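Local coordinates for protein pectate lyase 47 (PDB 1VBL) that probably cleaves pectate by calcium-dependent elimination, as a secreted, thermostable bacterial lyase of polysaccharide lyase family 1, at residues A[158-163]-A[203-208]; A[243-248]-A[274-279]. All blocks are in the same frame, centred on the assembly; numbering follows the deposited sequence.

Overall arrangement
Both contacts join neighbouring parallel strands of a right-handed beta-helix at the turns where the strands bend, and their centres lie about 10 Å apart. Contact 1 comes first along the chain. Strand 200-208 of contact 1 then pairs with strand 239-251 of contact 2, so the two contacts belong to one run of stacked coils. Asp-203 OD1 and Ser-244 OG, 2.7 Å apart, probably hydrogen-bond across this seam, while the rings of Phe-207 and Phe-248 meet, nearly parallel. The calcium ion, held by Asp-190, Asp-229 and Asp-233, lies about 12 Å from the side chain of Phe-248 in contact 2; contact 1 lies away from this site.

Contact 1: A[158-163]-A[203-208]; sequences VIIRNI and DHNTFT
Arg-161 runs alongside Asp-203, pointing the same way, and grips a single carboxylate oxygen side-on: NE and NH2 each stand 2.9 Å from Asp-203 OD2. The salt bridge uses the guanidinium's edge, near its plane. The carboxylate is turned 54° against that plane, however, and NH2 meets OD2 from above the carboxylate while NE comes in on its anti side, well tilted. His-204 ND1 adds a third donor, 2.7 Å from Asp-203 OD2, which lies in the plane of the imidazole and is met from above the carboxylate plane. Three N-H groups on one oxygen would probably favour the ionised carboxylate.

Nearer the backbone, Asn-205 bridges the two bends. Its CG is anti to its own carbonyl carbon (chi1 -63°), which carries the amide across to the neighbouring strand at about a right angle to Ile-160. There ND2 donates to Ile-160 O at 2.9 Å, from 56° above the carbonyl plane. The same oxygen receives Asp-203 N at 3.0 Å, nearly along the C=O axis, so two donors share it without competing for one direction. At the other end of the amide, Asn-205 OD1 accepts Ile-163 N at 3.0 Å. Beyond the bend, Thr-206 N bonds Ile-163 O at 2.9 Å.

In the second shell, Arg-161 NH1 forms a salt bridge with Glu-6, and Asn-246 OD1 takes Asn-205 N. Asn-162 and His-204 both adopt left-handed helical backbone angles, turning the two coils at the same level. Left-handed His-204 followed by bridging Asn-205, matched by Asn-246 in the next coil and by Ile-163 in 158-163, is typical of the asparagine ladder at a turn of the pectate lyase parallel beta-helix.

Contact 2: A[243-248]-A[274-279]; sequences ISYNVF and LHHNYY
Asn-277 OD1 is gripped by two nitrogens of Asn-246, the backbone N at 2.9 Å and ND2 at 3.1 Å, which reach it from opposite faces of its amide plane. The two amides lie side by side, pointing the same way, with planes only 7° apart. Asn-277 ND2 in turn lies 3.0 Å from Ile-243 O, donating from above the carbonyl plane, while His-275 N donates to the same oxygen nearly end-on. An alanine in place of Asn-277 would probably leave Asn-246 N and ND2 without the acceptor they share and Ile-243 O with one of its two donors lost. Asn-299 OD1 accepts Asn-277 N, continuing the asparagine ladder of the parallel beta-helix into the next coil.

On the outer side of the bend, His-276 CB sits over the centre of the Tyr-245 ring, 3.5 Å from its centroid, a CH-pi contact. The rings are nearly parallel but slid apart, which puts Tyr-245 OH over the middle of the imidazole. His-275 ND1 and His-276 ND1 share a hydrogen bond of 2.8 Å. With CG between its backbone N and carbonyl carbon, His-275 brings its ring's face to Ser-244 CB, 3.7 Å from the centroid; Asp-12 bonds its NE2. Inside the coil, the rings of Phe-248 and Tyr-279 are near parallel, planes 13° apart, but slid so far that they barely overlap, and Phe-248 CD1 touches Tyr-279 CE2 at 3.5 Å. Phe-207 and Tyr-301 extend this aromatic row to adjacent coils.

Contact 1: A[158-163]-A[203-208]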
# COMPACT_ATOMS: atom_id res chain seq x y z
N VAL A 158 14.57 5.27 -4.39
CA VAL A 158 14.53 4.04 -3.60
C VAL A 158 13.88 2.91 -4.39
O VAL A 158 12.86 3.10 -5.05
CB VAL A 158 13.74 4.26 -2.29
CG1 VAL A 158 13.64 2.96 -1.50
CG2 VAL A 158 14.42 5.33 -1.46
N ILE A 159 14.48 1.73 -4.31
CA ILE A 159 13.98 0.55 -5.00
C ILE A 159 13.72 -0.58 -3.99
O ILE A 159 14.60 -0.91 -3.19
CB ILE A 159 15.00 0.03 -6.04
CG1 ILE A 159 15.20 1.05 -7.15
CG2 ILE A 159 14.52 -1.30 -6.62
CD1 ILE A 159 16.18 0.60 -8.24
N ILE A 160 12.53 -1.15 -4.03
CA ILE A 160 12.17 -2.26 -3.14
C ILE A 160 11.65 -3.39 -4.02
O ILE A 160 10.66 -3.22 -4.73
CB ILE A 160 11.06 -1.87 -2.16
CG1 ILE A 160 11.43 -0.58 -1.42
CG2 ILE A 160 10.82 -3.02 -1.17
CD1 ILE A 160 12.68 -0.67 -0.58
N ARG A 161 12.32 -4.54 -3.99
CA ARG A 161 11.90 -5.65 -4.83
C ARG A 161 12.08 -7.04 -4.23
O ARG A 161 12.90 -7.24 -3.33
CB ARG A 161 12.67 -5.63 -6.15
CG ARG A 161 12.69 -4.31 -6.90
CD ARG A 161 13.57 -4.42 -8.15
NE ARG A 161 12.95 -5.19 -9.22
CZ ARG A 161 13.59 -5.63 -10.30
NH1 ARG A 161 14.89 -5.38 -10.45
NH2 ARG A 161 12.94 -6.30 -11.24
N ASN A 162 11.31 -7.98 -4.76
CA ASN A 162 11.37 -9.39 -4.40
C ASN A 162 11.17 -9.77 -2.94
O ASN A 162 11.81 -10.70 -2.44
CB ASN A 162 12.70 -9.96 -4.90
CG ASN A 162 12.64 -11.45 -5.12
OD1 ASN A 162 11.66 -11.98 -5.63
ND2 ASN A 162 13.71 -12.14 -4.74
N ILE A 163 10.27 -9.07 -2.25
CA ILE A 163 10.02 -9.38 -0.85
C ILE A 163 8.53 -9.63 -0.59
O ILE A 163 7.67 -9.00 -1.20
CB ILE A 163 10.48 -8.22 0.06
CG1 ILE A 163 12.01 -8.07 -0.02
CG2 ILE A 163 10.04 -8.45 1.50
CD1 ILE A 163 12.54 -6.80 0.62
N ASP A 203 8.66 -3.05 -6.92
CA ASP A 203 8.47 -4.07 -7.95
C ASP A 203 8.65 -5.52 -7.50
O ASP A 203 9.53 -5.83 -6.70
CB ASP A 203 9.45 -3.74 -9.08
CG ASP A 203 9.45 -4.77 -10.19
OD1 ASP A 203 8.62 -4.66 -11.11
OD2 ASP A 203 10.29 -5.69 -10.14
N HIS A 204 7.80 -6.40 -8.03
CA HIS A 204 7.85 -7.83 -7.71
C HIS A 204 7.87 -8.17 -6.22
O HIS A 204 8.68 -8.96 -5.76
CB HIS A 204 9.05 -8.50 -8.40
CG HIS A 204 8.80 -8.84 -9.84
ND1 HIS A 204 9.14 -7.99 -10.87
CD2 HIS A 204 8.24 -9.92 -10.42
CE1 HIS A 204 8.80 -8.54 -12.02
NE2 HIS A 204 8.24 -9.71 -11.77
N ASN A 205 6.95 -7.56 -5.48
CA ASN A 205 6.83 -7.84 -4.06
C ASN A 205 5.45 -8.46 -3.89
O ASN A 205 4.62 -8.41 -4.80
CB ASN A 205 6.90 -6.55 -3.23
CG ASN A 205 8.24 -5.86 -3.36
OD1 ASN A 205 9.27 -6.36 -2.90
ND2 ASN A 205 8.24 -4.69 -4.00
N THR A 206 5.22 -9.08 -2.74
CA THR A 206 3.93 -9.67 -2.46
C THR A 206 3.47 -9.08 -1.15
O THR A 206 4.24 -8.98 -0.19
CB THR A 206 4.02 -11.21 -2.37
OG1 THR A 206 4.29 -11.75 -3.67
CG2 THR A 206 2.71 -11.79 -1.85
N PHE A 207 2.22 -8.63 -1.11
CA PHE A 207 1.65 -8.03 0.09
C PHE A 207 0.45 -8.86 0.51
O PHE A 207 -0.44 -9.12 -0.29
CB PHE A 207 1.20 -6.60 -0.22
CG PHE A 207 2.33 -5.68 -0.62
CD1 PHE A 207 3.00 -4.93 0.34
CD2 PHE A 207 2.73 -5.59 -1.95
CE1 PHE A 207 4.05 -4.09 -0.02
CE2 PHE A 207 3.78 -4.75 -2.32
CZ PHE A 207 4.45 -4.00 -1.35
N THR A 208 0.44 -9.29 1.77
CA THR A 208 -0.65 -10.11 2.28
C THR A 208 -0.77 -9.97 3.79
O THR A 208 0.22 -9.68 4.46
CB THR A 208 -0.43 -11.61 1.97
OG1 THR A 208 -1.51 -12.38 2.51
CG2 THR A 208 0.89 -12.09 2.59

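Contact 2: A[243-248]-A[274-279]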
# COMPACT_ATOMS: atom_id res chain seq x y z
N ILE A 243 4.76 1.37 -9.43
CA ILE A 243 4.35 0.18 -8.68
C ILE A 243 4.06 -0.88 -9.74
O ILE A 243 3.04 -0.83 -10.43
CB ILE A 243 3.08 0.47 -7.86
CG1 ILE A 243 3.37 1.60 -6.86
CG2 ILE A 243 2.59 -0.79 -7.16
CD1 ILE A 243 2.15 2.07 -6.10
N SER A 244 4.96 -1.86 -9.86
CA SER A 244 4.80 -2.87 -10.89
C SER A 244 5.03 -4.32 -10.49
O SER A 244 5.85 -4.63 -9.64
CB SER A 244 5.73 -2.54 -12.05
OG SER A 244 7.07 -2.44 -11.59
N TYR A 245 4.29 -5.21 -11.15
CA TYR A 245 4.41 -6.64 -10.92
C TYR A 245 4.38 -7.08 -9.46
O TYR A 245 5.13 -7.98 -9.07
CB TYR A 245 5.69 -7.14 -11.59
CG TYR A 245 5.60 -7.16 -13.10
CD1 TYR A 245 4.98 -8.22 -13.75
CD2 TYR A 245 6.11 -6.12 -13.86
CE1 TYR A 245 4.87 -8.24 -15.14
CE2 TYR A 245 6.01 -6.13 -15.26
CZ TYR A 245 5.39 -7.20 -15.89
OH TYR A 245 5.28 -7.24 -17.26
N ASN A 246 3.51 -6.46 -8.67
CA ASN A 246 3.37 -6.82 -7.26
C ASN A 246 2.08 -7.60 -7.08
O ASN A 246 1.17 -7.52 -7.90
CB ASN A 246 3.28 -5.57 -6.38
CG ASN A 246 4.53 -4.73 -6.43
OD1 ASN A 246 5.57 -5.10 -5.89
ND2 ASN A 246 4.43 -3.58 -7.10
N VAL A 247 2.01 -8.37 -6.00
CA VAL A 247 0.80 -9.11 -5.68
C VAL A 247 0.26 -8.45 -4.42
O VAL A 247 1.00 -8.21 -3.48
CB VAL A 247 1.08 -10.60 -5.37
CG1 VAL A 247 -0.17 -11.24 -4.77
CG2 VAL A 247 1.48 -11.34 -6.65
N PHE A 248 -1.03 -8.13 -4.43
CA PHE A 248 -1.70 -7.55 -3.27
C PHE A 248 -2.86 -8.49 -3.02
O PHE A 248 -3.78 -8.59 -3.83
CB PHE A 248 -2.24 -6.15 -3.58
CG PHE A 248 -1.18 -5.15 -3.94
CD1 PHE A 248 -0.83 -4.94 -5.27
CD2 PHE A 248 -0.51 -4.44 -2.95
CE1 PHE A 248 0.17 -4.03 -5.61
CE2 PHE A 248 0.48 -3.52 -3.28
CZ PHE A 248 0.83 -3.32 -4.61
N LEU A 274 0.89 2.35 -11.95
CA LEU A 274 0.69 1.02 -11.39
C LEU A 274 0.36 0.10 -12.54
O LEU A 274 -0.65 0.27 -13.23
CB LEU A 274 -0.48 1.01 -10.40
CG LEU A 274 -0.43 1.98 -9.22
CD1 LEU A 274 -1.05 3.30 -9.64
CD2 LEU A 274 -1.19 1.39 -8.03
N HIS A 275 1.22 -0.88 -12.78
CA HIS A 275 0.97 -1.80 -13.87
C HIS A 275 1.39 -3.23 -13.57
O HIS A 275 2.32 -3.48 -12.79
CB HIS A 275 1.62 -1.28 -15.17
CG HIS A 275 3.12 -1.32 -15.17
ND1 HIS A 275 3.84 -2.45 -15.51
CD2 HIS A 275 4.04 -0.35 -14.94
CE1 HIS A 275 5.13 -2.17 -15.48
NE2 HIS A 275 5.28 -0.90 -15.14
N HIS A 276 0.67 -4.16 -14.19
CA HIS A 276 0.91 -5.59 -14.03
C HIS A 276 0.88 -6.09 -12.60
O HIS A 276 1.58 -7.04 -12.25
CB HIS A 276 2.24 -5.96 -14.68
CG HIS A 276 2.24 -5.79 -16.17
ND1 HIS A 276 2.65 -4.62 -16.78
CD2 HIS A 276 1.84 -6.61 -17.16
CE1 HIS A 276 2.50 -4.74 -18.09
NE2 HIS A 276 2.02 -5.94 -18.35
N ASN A 277 0.05 -5.46 -11.77
CA ASN A 277 -0.07 -5.89 -10.39
C ASN A 277 -1.23 -6.87 -10.33
O ASN A 277 -2.17 -6.80 -11.12
CB ASN A 277 -0.33 -4.69 -9.47
CG ASN A 277 0.84 -3.73 -9.43
OD1 ASN A 277 1.92 -4.07 -8.93
ND2 ASN A 277 0.65 -2.54 -9.98
N TYR A 278 -1.13 -7.79 -9.39
CA TYR A 278 -2.14 -8.82 -9.20
C TYR A 278 -2.90 -8.52 -7.90
O TYR A 278 -2.35 -8.68 -6.81
CB TYR A 278 -1.43 -10.18 -9.10
CG TYR A 278 -2.29 -11.42 -9.16
CD1 TYR A 278 -1.69 -12.68 -9.21
CD2 TYR A 278 -3.69 -11.36 -9.14
CE1 TYR A 278 -2.44 -13.84 -9.25
CE2 TYR A 278 -4.46 -12.53 -9.18
CZ TYR A 278 -3.82 -13.77 -9.23
OH TYR A 278 -4.54 -14.94 -9.27
N TYR A 279 -4.14 -8.05 -8.03
CA TYR A 279 -4.97 -7.76 -6.87
C TYR A 279 -5.90 -8.96 -6.72
O TYR A 279 -6.74 -9.21 -7.58
CB TYR A 279 -5.79 -6.49 -7.06
CG TYR A 279 -4.95 -5.24 -7.23
CD1 TYR A 279 -4.49 -4.85 -8.48
CD2 TYR A 279 -4.60 -4.47 -6.12
CE1 TYR A 279 -3.70 -3.72 -8.64
CE2 TYR A 279 -3.80 -3.33 -6.26
CZ TYR A 279 -3.35 -2.97 -7.53
OH TYR A 279 -2.57 -1.85 -7.69